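Local coordinates for polysaccharide deacetylase (PDB 4WCJ), which probably removes N-acetyl groups from the exopolysaccharide poly-beta-1,6-N-acetyl-d-glucosamine, as a zinc-dependent family 4 carbohydrate esterase built on a beta-alpha barrel, at residues 37-42 against 94-99; 41-46 against 245-250. All coordinates share one frame; numbering follows the deposited sequence.

Contact 1 of 2, residues 37-42 against 94-99; sequences LVVLCY and LVTFDD. With ZN (zinc ion), chain B.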
loop_
_atom_site.group_PDB
_atom_site.type_symbol
_atom_site.label_atom_id
_atom_site.label_comp_id
_atom_site.label_asym_id
_atom_site.label_seq_id
_atom_site.Cartn_x
_atom_site.Cartn_y
_atom_site.Cartn_z
ATOM N N LEU A 37 -3.696 5.380 -13.710
ATOM C CA LEU A 37 -2.879 4.752 -12.679
ATOM C C LEU A 37 -3.588 3.616 -11.955
ATOM O O LEU A 37 -4.575 3.848 -11.266
ATOM C CB LEU A 37 -2.451 5.795 -11.649
ATOM C CG LEU A 37 -1.756 5.263 -10.388
ATOM C CD1 LEU A 37 -0.412 4.628 -10.720
ATOM C CD2 LEU A 37 -1.600 6.367 -9.352
ATOM N N VAL A 38 -3.073 2.401 -12.095
ATOM C CA VAL A 38 -3.552 1.280 -11.290
ATOM C C VAL A 38 -2.563 1.022 -10.161
ATOM O O VAL A 38 -1.354 1.005 -10.376
ATOM C CB VAL A 38 -3.758 -0.000 -12.142
ATOM C CG1 VAL A 38 -3.784 -1.249 -11.269
ATOM C CG2 VAL A 38 -5.033 0.118 -12.963
ATOM N N VAL A 39 -3.078 0.856 -8.949
ATOM C CA VAL A 39 -2.229 0.643 -7.791
ATOM C C VAL A 39 -2.462 -0.761 -7.240
ATOM O O VAL A 39 -3.577 -1.101 -6.850
ATOM C CB VAL A 39 -2.494 1.706 -6.702
ATOM C CG1 VAL A 39 -1.548 1.525 -5.535
ATOM C CG2 VAL A 39 -2.327 3.106 -7.284
ATOM N N LEU A 40 -1.410 -1.579 -7.223
ATOM C CA LEU A 40 -1.543 -2.966 -6.776
ATOM C C LEU A 40 -1.312 -3.080 -5.277
ATOM O O LEU A 40 -0.430 -2.421 -4.728
ATOM C CB LEU A 40 -0.562 -3.870 -7.525
ATOM C CG LEU A 40 -0.570 -3.765 -9.050
ATOM C CD1 LEU A 40 0.487 -4.679 -9.663
ATOM C CD2 LEU A 40 -1.939 -4.074 -9.608
ATOM N N CYS A 41 -2.124 -3.900 -4.619
ATOM C CA CYS A 41 -1.956 -4.178 -3.202
ATOM C C CYS A 41 -1.593 -5.644 -2.980
ATOM O O CYS A 41 -2.413 -6.545 -3.188
ATOM C CB CYS A 41 -3.221 -3.828 -2.417
ATOM S SG CYS A 41 -3.128 -4.264 -0.661
ATOM N N TYR A 42 -0.348 -5.862 -2.565
ATOM C CA TYR A 42 0.157 -7.171 -2.161
ATOM C C TYR A 42 0.290 -7.234 -0.640
ATOM O O TYR A 42 0.256 -6.200 0.037
ATOM C CB TYR A 42 1.520 -7.463 -2.796
ATOM C CG TYR A 42 1.561 -7.555 -4.302
ATOM C CD1 TYR A 42 1.317 -8.763 -4.951
ATOM C CD2 TYR A 42 1.879 -6.446 -5.077
ATOM C CE1 TYR A 42 1.370 -8.859 -6.332
ATOM C CE2 TYR A 42 1.929 -6.529 -6.461
ATOM C CZ TYR A 42 1.679 -7.740 -7.081
ATOM O OH TYR A 42 1.731 -7.833 -8.454
ATOM N N LEU A 94 1.517 1.658 -9.642
ATOM C CA LEU A 94 2.236 1.734 -8.377
ATOM C C LEU A 94 2.128 0.408 -7.627
ATOM O O LEU A 94 1.025 -0.120 -7.428
ATOM C CB LEU A 94 1.688 2.868 -7.510
ATOM C CG LEU A 94 2.284 3.001 -6.104
ATOM C CD1 LEU A 94 3.793 3.197 -6.166
ATOM C CD2 LEU A 94 1.640 4.150 -5.356
ATOM N N VAL A 95 3.271 -0.131 -7.220
ATOM C CA VAL A 95 3.303 -1.334 -6.396
ATOM C C VAL A 95 3.218 -0.959 -4.918
ATOM O O VAL A 95 3.972 -0.104 -4.448
ATOM C CB VAL A 95 4.589 -2.158 -6.647
ATOM C CG1 VAL A 95 4.645 -3.363 -5.718
ATOM C CG2 VAL A 95 4.667 -2.587 -8.102
ATOM N N THR A 96 2.278 -1.568 -4.195
ATOM C CA THR A 96 2.190 -1.370 -2.748
ATOM C C THR A 96 2.047 -2.693 -1.990
ATOM O O THR A 96 1.501 -3.683 -2.507
ATOM C CB THR A 96 1.004 -0.436 -2.348
ATOM O OG1 THR A 96 -0.236 -1.160 -2.382
ATOM C CG2 THR A 96 0.937 0.787 -3.251
ATOM N N PHE A 97 2.534 -2.685 -0.752
ATOM C CA PHE A 97 2.395 -3.803 0.175
ATOM C C PHE A 97 1.778 -3.335 1.483
ATOM O O PHE A 97 2.164 -2.283 1.995
ATOM C CB PHE A 97 3.752 -4.443 0.476
ATOM C CG PHE A 97 4.265 -5.322 -0.618
ATOM C CD1 PHE A 97 4.823 -4.778 -1.755
ATOM C CD2 PHE A 97 4.184 -6.700 -0.502
ATOM C CE1 PHE A 97 5.302 -5.590 -2.760
ATOM C CE2 PHE A 97 4.659 -7.518 -1.508
ATOM C CZ PHE A 97 5.210 -6.964 -2.638
ATOM N N ASP A 98 0.848 -4.122 2.025
ATOM C CA ASP A 98 0.240 -3.851 3.339
ATOM C C ASP A 98 0.704 -4.806 4.430
ATOM O O ASP A 98 0.747 -6.003 4.198
ATOM C CB ASP A 98 -1.287 -3.948 3.270
ATOM C CG ASP A 98 -1.926 -2.741 2.620
ATOM O OD1 ASP A 98 -1.190 -1.855 2.125
ATOM O OD2 ASP A 98 -3.173 -2.694 2.593
ATOM N N ASP A 99 1.028 -4.228 5.591
ATOM C CA ASP A 99 1.141 -4.841 6.935
ATOM C C ASP A 99 2.557 -4.758 7.519
ATOM O O ASP A 99 2.756 -4.166 8.585
ATOM C CB ASP A 99 0.671 -6.302 6.971
ATOM C CG ASP A 99 -0.826 -6.426 6.765
ATOM O OD1 ASP A 99 -1.484 -5.378 6.709
ATOM O OD2 ASP A 99 -1.332 -7.560 6.644
HETATM ZN ZN ZN B . -3.531 -4.827 6.267
HETATM O O HOH W 1 -4.204 -4.879 4.063
HETATM O O HOH W 2 -3.901 -7.000 5.856
#

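Contact 2 of 2, residues 41-46 against 245-250; sequences CYHRVL and RVLVTP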
loop_
_atom_site.group_PDB
_atom_site.type_symbol
_atom_site.label_atom_id
_atom_site.label_comp_id
_atom_site.label_asym_id
_atom_site.label_seq_id
_atom_site.Cartn_x
_atom_site.Cartn_y
_atom_site.Cartn_z
ATOM N N CYS A 41 -2.124 -3.900 -4.619
ATOM C CA CYS A 41 -1.956 -4.178 -3.202
ATOM C C CYS A 41 -1.593 -5.644 -2.980
ATOM O O CYS A 41 -2.413 -6.545 -3.188
ATOM C CB CYS A 41 -3.221 -3.828 -2.417
ATOM S SG CYS A 41 -3.128 -4.264 -0.661
ATOM N N TYR A 42 -0.348 -5.862 -2.565
ATOM C CA TYR A 42 0.157 -7.171 -2.161
ATOM C C TYR A 42 0.290 -7.234 -0.640
ATOM O O TYR A 42 0.256 -6.200 0.037
ATOM C CB TYR A 42 1.520 -7.463 -2.796
ATOM C CG TYR A 42 1.561 -7.555 -4.302
ATOM C CD1 TYR A 42 1.317 -8.763 -4.951
ATOM C CD2 TYR A 42 1.879 -6.446 -5.077
ATOM C CE1 TYR A 42 1.370 -8.859 -6.332
ATOM C CE2 TYR A 42 1.929 -6.529 -6.461
ATOM C CZ TYR A 42 1.679 -7.740 -7.081
ATOM O OH TYR A 42 1.731 -7.833 -8.454
ATOM N N HIS A 43 0.417 -8.442 -0.096
ATOM C CA HIS A 43 0.673 -8.612 1.332
ATOM C C HIS A 43 1.932 -9.429 1.563
ATOM O O HIS A 43 2.940 -8.928 2.065
ATOM C CB HIS A 43 -0.518 -9.284 2.022
ATOM C CG HIS A 43 -1.687 -8.372 2.208
ATOM N ND1 HIS A 43 -2.628 -8.158 1.225
ATOM C CD2 HIS A 43 -2.059 -7.604 3.260
ATOM C CE1 HIS A 43 -3.532 -7.299 1.665
ATOM N NE2 HIS A 43 -3.211 -6.950 2.896
ATOM N N ARG A 44 1.871 -10.696 1.173
ATOM C CA ARG A 44 2.970 -11.619 1.410
ATOM C C ARG A 44 3.483 -12.222 0.125
ATOM O O ARG A 44 2.724 -12.462 -0.811
ATOM C CB ARG A 44 2.538 -12.740 2.354
ATOM C CG ARG A 44 2.064 -12.235 3.697
ATOM C CD ARG A 44 1.199 -13.253 4.405
ATOM N NE ARG A 44 0.590 -12.672 5.596
ATOM C CZ ARG A 44 -0.607 -13.017 6.062
ATOM N NH1 ARG A 44 -1.090 -12.438 7.156
ATOM N NH2 ARG A 44 -1.317 -13.951 5.440
ATOM N N VAL A 45 4.780 -12.478 0.100
ATOM C CA VAL A 45 5.380 -13.218 -0.991
ATOM C C VAL A 45 5.935 -14.506 -0.390
ATOM O O VAL A 45 7.057 -14.548 0.122
ATOM C CB VAL A 45 6.456 -12.396 -1.697
ATOM C CG1 VAL A 45 7.052 -13.192 -2.831
ATOM C CG2 VAL A 45 5.836 -11.107 -2.221
ATOM N N LEU A 46 5.097 -15.539 -0.426
ATOM C CA LEU A 46 5.286 -16.758 0.349
ATOM C C LEU A 46 4.714 -17.962 -0.401
ATOM O O LEU A 46 3.757 -17.827 -1.175
ATOM C CB LEU A 46 4.613 -16.628 1.722
ATOM C CG LEU A 46 5.294 -15.713 2.741
ATOM C CD1 LEU A 46 4.478 -15.640 4.013
ATOM C CD2 LEU A 46 6.690 -16.249 3.017
ATOM N N ARG A 245 -7.143 0.874 -4.892
ATOM C CA ARG A 245 -6.145 -0.159 -5.163
ATOM C C ARG A 245 -6.795 -1.492 -5.505
ATOM O O ARG A 245 -7.873 -1.821 -5.000
ATOM C CB ARG A 245 -5.204 -0.355 -3.968
ATOM C CG ARG A 245 -4.440 0.882 -3.524
ATOM C CD ARG A 245 -3.475 0.519 -2.410
ATOM N NE ARG A 245 -4.205 0.051 -1.234
ATOM C CZ ARG A 245 -3.648 -0.584 -0.211
ATOM N NH1 ARG A 245 -2.343 -0.831 -0.212
ATOM N NH2 ARG A 245 -4.397 -0.969 0.815
ATOM N N VAL A 246 -6.122 -2.250 -6.364
ATOM C CA VAL A 246 -6.515 -3.608 -6.693
ATOM C C VAL A 246 -5.801 -4.607 -5.790
ATOM O O VAL A 246 -4.586 -4.731 -5.847
ATOM C CB VAL A 246 -6.185 -3.960 -8.156
ATOM C CG1 VAL A 246 -6.599 -5.407 -8.459
ATOM C CG2 VAL A 246 -6.859 -2.982 -9.110
ATOM N N LEU A 247 -6.552 -5.319 -4.956
ATOM C CA LEU A 247 -5.959 -6.393 -4.173
ATOM C C LEU A 247 -5.588 -7.528 -5.126
ATOM O O LEU A 247 -6.469 -8.120 -5.753
ATOM C CB LEU A 247 -6.933 -6.888 -3.093
ATOM C CG LEU A 247 -6.408 -8.004 -2.180
ATOM C CD1 LEU A 247 -5.388 -7.431 -1.199
ATOM C CD2 LEU A 247 -7.540 -8.710 -1.444
ATOM N N VAL A 248 -4.296 -7.819 -5.248
ATOM C CA VAL A 248 -3.843 -8.867 -6.161
ATOM C C VAL A 248 -4.215 -10.260 -5.655
ATOM O O VAL A 248 -3.837 -10.661 -4.555
ATOM C CB VAL A 248 -2.324 -8.813 -6.391
ATOM C CG1 VAL A 248 -1.895 -9.889 -7.394
ATOM C CG2 VAL A 248 -1.908 -7.428 -6.871
ATOM N N THR A 249 -4.974 -10.982 -6.473
ATOM C CA THR A 249 -5.378 -12.354 -6.186
ATOM C C THR A 249 -5.257 -13.152 -7.479
ATOM O O THR A 249 -5.031 -12.570 -8.539
ATOM C CB THR A 249 -6.830 -12.436 -5.660
ATOM O OG1 THR A 249 -7.736 -12.066 -6.706
ATOM C CG2 THR A 249 -7.041 -11.539 -4.450
ATOM N N PRO A 250 -5.405 -14.486 -7.406
ATOM C CA PRO A 250 -5.438 -15.228 -8.673
ATOM C C PRO A 250 -6.575 -14.774 -9.586
ATOM O O PRO A 250 -6.441 -14.855 -10.804
ATOM C CB PRO A 250 -5.646 -16.674 -8.222
ATOM C CG PRO A 250 -5.031 -16.729 -6.880
ATOM C CD PRO A 250 -5.319 -15.392 -6.246
HETATM O O HOH W 3 -2.587 -9.285 -1.665
#

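Contact 1 of 2, residues 37-42 against 94-99
Phe-97 offers one face of its ring to the CB of Tyr-42, a CH-pi contact with CB 3.7 Å from the ring centroid and displaced toward the rim. The two rings themselves are tilted by only 26° but slid apart, with centroids 5.3 Å apart, and hardly overlap; at the edge of the Tyr-42 ring, near its plane, sits the carbonyl oxygen of Thr-96. Beyond the rings, Gln-61 takes the Tyr-42 hydroxyl and Phe-58 meets the phenol edge-to-face. A serine in place of Phe-97 would probably strip the Tyr-42 CB of its aromatic cover and open a gap on this face of the sheet. On the other face, CG1 of Val-39 presses on CG2 of Thr-96 at 3.5 Å, a tight fit. Parallel bonding joins the two strands, and Leu-40 O is gripped twice, by Thr-96 N at 2.9 Å and, from the opposite side of the carbonyl plane, by Thr-96 OG1 at 2.7 Å. Thr-96 turns its hydroxyl there by setting OG1 between backbone N and carbonyl carbon (chi1 79°). At the strand end Asp-99 OD1 binds zinc at 2.2 Å, alongside His-157 and His-162, while Asp-98 OD2 accepts from a zinc-bound water at 2.8 Å and is salt-bridged to Arg-245. One carboxylate therefore reaches the metal directly and its neighbour through water, whose O-H bonds the zinc would probably polarise.

Contact 2 of 2, residues 41-46 against 245-250
Cys-41 and Val-248 are tied by a backbone bond, Val-248 N to Cys-41 O at 3.1 Å, and the Cys-41 amide in turn donates to Val-246 O at 2.9 Å. Together they form a short parallel pairing around Leu-247. Side chains fill in on either side of it. The sulfur of Cys-41, anti to its own amide nitrogen (chi1 176°), rests over one face of the Arg-245 guanidinium, 3.6 Å from NH1. Val-248 packs both methyls on one side of the tyrosine next in sequence: its CG2 lies over the Tyr-42 ring face, 3.7 Å from the centroid, while CG1 comes within 3.6 Å of CE1. Farther along, CD1 of Leu-247 meets the His-43 imidazole at its edge, in the ring plane, 3.4 Å from CE1. A water, also in that plane, is hydrogen-bonded to His-43 ND1 at 3.1 Å.

What positions the guanidinium lies in the next shell. The Arg-245 chain bends at chi3 (-63°), and its three nitrogens are shared out: NE to the carbonyl of Thr-229, NH1 to the hydroxyl of Thr-96, and NH2 to Asp-98 in a salt bridge. Here the first strand of the chain's main parallel sheet pairs with its last, 242-247, as in the closing seam of a beta-alpha barrel, with the imidazole of His-43, just past the strand end, turned toward the zinc site.

How the contacts relate
Strand 36-42 is the common member: contact 1 pairs it with 91-99 along one edge, contact 2 with 242-247 along the other, and the two centres lie about 8 Å apart. Backbone bonding runs on through the shared strand, where Val-39 O and Val-246 N, 2.8 Å apart, probably form a further hydrogen bond. The contacts also meet through charge, since Asp-98 OD2 and Arg-245 NH2 form a salt bridge of 2.8 Å, so the arginine of contact 2 steadies, from one shell farther out, the carboxylate that holds the zinc-bound water. His-43, whose side chain comes about 4 Å from the zinc at nearest atoms, packs its CD2 against Asp-98 O at 3.4 Å.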